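Local atomic coordinates of PP1b (PDB entry 6JDR), a protein that probably unwinds RNA and DNA duplexes with 5' to 3' polarity, driven by ATP hydrolysis, as the zinc-binding helicase part of an arterivirus replicase polyprotein. Residues Ala17-Leu22 with Leu125-Lys130; His232-Leu236 with Ser260-Val264. The protein carries 1 engineered substitution. All blocks are in the same frame, centred on the assembly; numbering follows the deposited sequence.

Contact 1: residues Ala17-Leu22 with Leu125-Lys130; sequences ATACGL and LLPTCK. With ZN (zinc ion), chain B.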
# COMPACT_ATOMS: atom_id res chain seq x y z
N ALA A 17 -5.00 -17.28 29.60
CA ALA A 17 -4.07 -16.57 28.74
C ALA A 17 -2.71 -17.25 28.69
O ALA A 17 -2.32 -17.95 29.62
CB ALA A 17 -3.91 -15.14 29.22
N THR A 18 -1.98 -17.04 27.59
CA THR A 18 -0.62 -17.55 27.45
C THR A 18 0.31 -16.63 28.22
O THR A 18 -0.02 -15.47 28.47
CB THR A 18 -0.15 -17.62 25.98
OG1 THR A 18 0.01 -16.30 25.44
CG2 THR A 18 -1.13 -18.42 25.14
N ALA A 19 1.48 -17.14 28.58
CA ALA A 19 2.49 -16.34 29.26
C ALA A 19 2.98 -15.18 28.39
O ALA A 19 3.46 -14.18 28.91
CB ALA A 19 3.67 -17.22 29.67
N CYS A 20 2.86 -15.33 27.07
CA CYS A 20 3.26 -14.28 26.13
C CYS A 20 2.13 -13.28 25.81
O CYS A 20 2.25 -12.49 24.87
CB CYS A 20 3.79 -14.91 24.84
SG CYS A 20 2.53 -15.69 23.81
N GLY A 21 1.04 -13.31 26.58
CA GLY A 21 0.02 -12.26 26.53
C GLY A 21 -1.18 -12.51 25.63
O GLY A 21 -1.98 -11.60 25.41
N LEU A 22 -1.33 -13.73 25.12
CA LEU A 22 -2.46 -14.07 24.25
C LEU A 22 -3.62 -14.64 25.06
O LEU A 22 -3.45 -15.64 25.75
CB LEU A 22 -2.01 -15.09 23.19
CG LEU A 22 -2.98 -15.34 22.04
CD1 LEU A 22 -3.03 -14.15 21.09
CD2 LEU A 22 -2.59 -16.60 21.28
N LEU A 125 2.49 -11.36 32.58
CA LEU A 125 2.35 -11.72 31.17
C LEU A 125 3.19 -10.78 30.33
O LEU A 125 3.20 -9.57 30.57
CB LEU A 125 0.89 -11.64 30.73
CG LEU A 125 0.06 -12.93 30.85
CD1 LEU A 125 0.25 -13.60 32.20
CD2 LEU A 125 -1.41 -12.63 30.59
N LEU A 126 3.89 -11.33 29.35
CA LEU A 126 4.69 -10.52 28.43
C LEU A 126 3.78 -9.78 27.45
O LEU A 126 2.64 -10.20 27.21
CB LEU A 126 5.68 -11.39 27.66
CG LEU A 126 6.73 -12.14 28.49
CD1 LEU A 126 7.48 -13.15 27.65
CD2 LEU A 126 7.71 -11.17 29.14
N PRO A 127 4.27 -8.67 26.88
CA PRO A 127 3.46 -7.95 25.89
C PRO A 127 3.46 -8.57 24.49
O PRO A 127 2.74 -8.09 23.62
CB PRO A 127 4.12 -6.57 25.86
CG PRO A 127 5.55 -6.83 26.20
CD PRO A 127 5.55 -7.99 27.15
N THR A 128 4.24 -9.64 24.27
CA THR A 128 4.42 -10.22 22.94
C THR A 128 3.14 -10.26 22.11
O THR A 128 3.09 -9.70 21.02
CB THR A 128 4.99 -11.65 23.01
OG1 THR A 128 6.08 -11.70 23.94
CG2 THR A 128 5.48 -12.10 21.63
N CYS A 129 2.10 -10.90 22.64
CA CYS A 129 0.84 -11.06 21.91
C CYS A 129 -0.32 -10.29 22.55
O CYS A 129 -1.49 -10.64 22.35
CB CYS A 129 0.49 -12.54 21.78
SG CYS A 129 1.64 -13.49 20.76
N LYS A 130 -0.00 -9.23 23.28
CA LYS A 130 -1.01 -8.41 23.96
C LYS A 130 -2.02 -7.80 22.97
O LYS A 130 -3.21 -7.70 23.28
CB LYS A 130 -0.32 -7.30 24.75
CG LYS A 130 -1.24 -6.41 25.57
CD LYS A 130 -0.43 -5.39 26.36
CE LYS A 130 -1.30 -4.23 26.82
NZ LYS A 130 -0.51 -3.21 27.57
ZN ZN B . 3.24 -17.85 23.79
O HOH W 1 -4.32 -10.46 23.77

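Contact 2: residues His232-Leu236 with Ser260-Val264; sequences HLDVL and SHCYV. With ZN (zinc ion), chain E.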
# COMPACT_ATOMS: atom_id res chain seq x y z
N HIS A 232 7.42 -10.70 10.82
CA HIS A 232 6.11 -11.33 10.62
C HIS A 232 5.15 -11.02 11.76
O HIS A 232 3.99 -10.69 11.52
CB HIS A 232 6.24 -12.84 10.44
CG HIS A 232 6.96 -13.24 9.19
ND1 HIS A 232 7.05 -14.55 8.77
CD2 HIS A 232 7.62 -12.50 8.26
CE1 HIS A 232 7.75 -14.60 7.65
NE2 HIS A 232 8.11 -13.37 7.32
N LEU A 233 5.63 -11.11 12.99
CA LEU A 233 4.80 -10.85 14.17
C LEU A 233 4.35 -9.40 14.24
O LEU A 233 3.21 -9.12 14.60
CB LEU A 233 5.54 -11.25 15.46
CG LEU A 233 4.72 -11.16 16.75
CD1 LEU A 233 3.57 -12.16 16.74
CD2 LEU A 233 5.60 -11.39 17.97
N ASP A 234 5.25 -8.47 13.91
CA ASP A 234 4.88 -7.05 13.88
C ASP A 234 3.80 -6.77 12.83
O ASP A 234 2.94 -5.92 13.04
CB ASP A 234 6.10 -6.16 13.59
CG ASP A 234 7.05 -6.09 14.76
OD1 ASP A 234 6.61 -6.29 15.91
OD2 ASP A 234 8.24 -5.82 14.54
N VAL A 235 3.86 -7.48 11.71
CA VAL A 235 2.86 -7.31 10.67
C VAL A 235 1.49 -7.77 11.18
O VAL A 235 0.47 -7.12 10.93
CB VAL A 235 3.25 -8.06 9.38
CG1 VAL A 235 2.08 -8.11 8.40
CG2 VAL A 235 4.45 -7.39 8.73
N LEU A 236 1.48 -8.89 11.90
CA LEU A 236 0.25 -9.38 12.51
C LEU A 236 -0.30 -8.42 13.57
O LEU A 236 -1.51 -8.29 13.71
CB LEU A 236 0.46 -10.77 13.11
CG LEU A 236 0.73 -11.91 12.12
CD1 LEU A 236 0.88 -13.21 12.88
CD2 LEU A 236 -0.40 -12.01 11.09
N SER A 260 11.52 -15.50 2.38
CA SER A 260 10.69 -15.47 3.57
C SER A 260 9.89 -14.17 3.55
O SER A 260 10.45 -13.10 3.37
CB SER A 260 11.55 -15.53 4.83
OG SER A 260 10.80 -15.15 5.97
N HIS A 261 8.58 -14.30 3.71
CA HIS A 261 7.70 -13.14 3.80
C HIS A 261 6.46 -13.56 4.56
O HIS A 261 6.14 -14.75 4.61
CB HIS A 261 7.34 -12.63 2.41
CG HIS A 261 6.70 -13.65 1.53
ND1 HIS A 261 7.42 -14.45 0.67
CD2 HIS A 261 5.40 -14.01 1.37
CE1 HIS A 261 6.60 -15.26 0.02
NE2 HIS A 261 5.37 -15.01 0.43
N CYS A 262 5.76 -12.60 5.15
CA CYS A 262 4.59 -12.92 5.95
C CYS A 262 3.55 -13.64 5.09
O CYS A 262 3.27 -13.22 3.97
CB CYS A 262 3.98 -11.66 6.57
SG CYS A 262 2.87 -12.00 7.96
N TYR A 263 2.99 -14.72 5.63
CA TYR A 263 2.00 -15.53 4.91
C TYR A 263 0.80 -14.71 4.41
O TYR A 263 0.21 -15.05 3.39
CB TYR A 263 1.48 -16.67 5.80
CG TYR A 263 0.47 -16.21 6.83
CD1 TYR A 263 -0.89 -16.30 6.57
CD2 TYR A 263 0.88 -15.64 8.03
CE1 TYR A 263 -1.83 -15.86 7.50
CE2 TYR A 263 -0.04 -15.20 8.96
CZ TYR A 263 -1.39 -15.31 8.69
OH TYR A 263 -2.31 -14.87 9.62
N VAL A 264 0.46 -13.65 5.13
CA VAL A 264 -0.69 -12.82 4.77
C VAL A 264 -0.61 -12.27 3.34
O VAL A 264 -1.65 -12.07 2.71
CB VAL A 264 -0.92 -11.64 5.75
CG1 VAL A 264 -1.27 -12.15 7.14
CG2 VAL A 264 0.28 -10.69 5.79
ZN ZN E . 12.22 -11.61 2.93
O HOH W 2 9.90 -11.37 6.31
O HOH W 3 11.09 -12.19 0.73

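Contact 1: residues Ala17-Leu22 with Leu125-Lys130
Two type I beta turns, Thr-18 to Gly-21 and Pro-127 to Lys-130, are joined by two backbone hydrogen bonds: Leu-126 N donates to Ala-19 O at 2.9 Å, and Cys-129 N to Cys-20 O at 2.7 Å. Thr-128 CB and Cys-129 CB lie close to the same Cys-20 oxygen. Gly-21, with phi 95°, turns its alpha carbon to Leu-126 O, 3.4 Å away in a CA-H...O contact.

The first turn belongs to the N-terminal zinc-binding domain of the helicase, and Cys-20 SG binds a zinc ion at 2.3 Å, with His-32, His-34 and Cys-35 completing the site. SG lies between the backbone N and the carbonyl carbon (chi1 72°), so that the sulfur points to the metal while the carbonyl is held by the second turn. Within the same segment Leu-22 N donates to Thr-18 OG1 at 2.9 Å, and the Thr-18 side chain lies against the zinc ligand His-32.

Apolar side chains close the two ends of the contact. At one end Leu-125 lays CG against Thr-18 O and carries CD2 to Ala-17 CB, 3.8 Å away, with Leu-101 and Arg-94 of the neighbouring antiparallel sheet nearby. At the other, Leu-22 CB meets Cys-129 CB, and the Cys-129 sulfur stands 3.9 Å from Cys-20 SG. A water lies where it can donate to Gly-21 O or Lys-130 O.

Contact 2: residues His232-Leu236 with Ser260-Val264
His-232, in the first turn of helix 232-239, lays its imidazole flat against the chain at Cys-262, within the P-loop NTPase fold of the superfamily 1 helicase core. The helix follows one strand of the parallel sheet, 222-224, and precedes the next, 245-248; the partner loop leads on to strand 270-276.

The packing is closest at the ring: Cys-262 CA stands over its centre, 3.8 Å from the centroid and 8° off the normal, a CH-pi contact. Cys-262 N lies over the same face rather than in line with a ring nitrogen, and makes no hydrogen bond with His-232 NE2. With its SG anti to the backbone N (chi1 -162°), Cys-262 extends along the helix to Val-235 CG1, which also meets Val-264 CG2 at 4.1 Å; the valine branches run antiparallel as they pass. Leu-236 lies roughly perpendicular to Tyr-263, its CD2 3.9 Å from Tyr-263 CE2 and 4.0 Å from Val-264 CG1. Val-137 of helix 134-142 touches both Leu-236 and Tyr-263.

Toward Ser-260 the contact becomes polar, looser and watery. His-261 CB points away from the helix; its ring nitrogens ND1 and NE2 are hydrogen-bonded to Asp-259 and Asp-266. A water lies 2.9 Å from His-232 NE2 and can donate a weak, long bond (3.5 Å) to Ser-260 O. That carbonyl oxygen binds a zinc ion at 2.4 Å, together with Ala-228 O and another water.

How the contacts relate
Contact 1 brings the N-terminal zinc-binding domain against the loop that follows strand 118-124, while contact 2 lies wholly within the helicase core; their centres are about 18 Å apart. They meet where Thr-128 CG2 packs on Leu-233 CD2 at 3.7 Å. Helix 232-239 meets segment 125-130 through Leu-233 and Arg-237, and the 260-264 loop through His-232, Val-235 and Leu-236. Arg-237 also bridges the two contacts: NH2 donates to Thr-128 O and NH1 forms a salt bridge with Asp-234 OD1. Each contact has a zinc ion at its border, but they differ: a cysteine-histidine site in contact 1, carbonyl oxygens and water in contact 2.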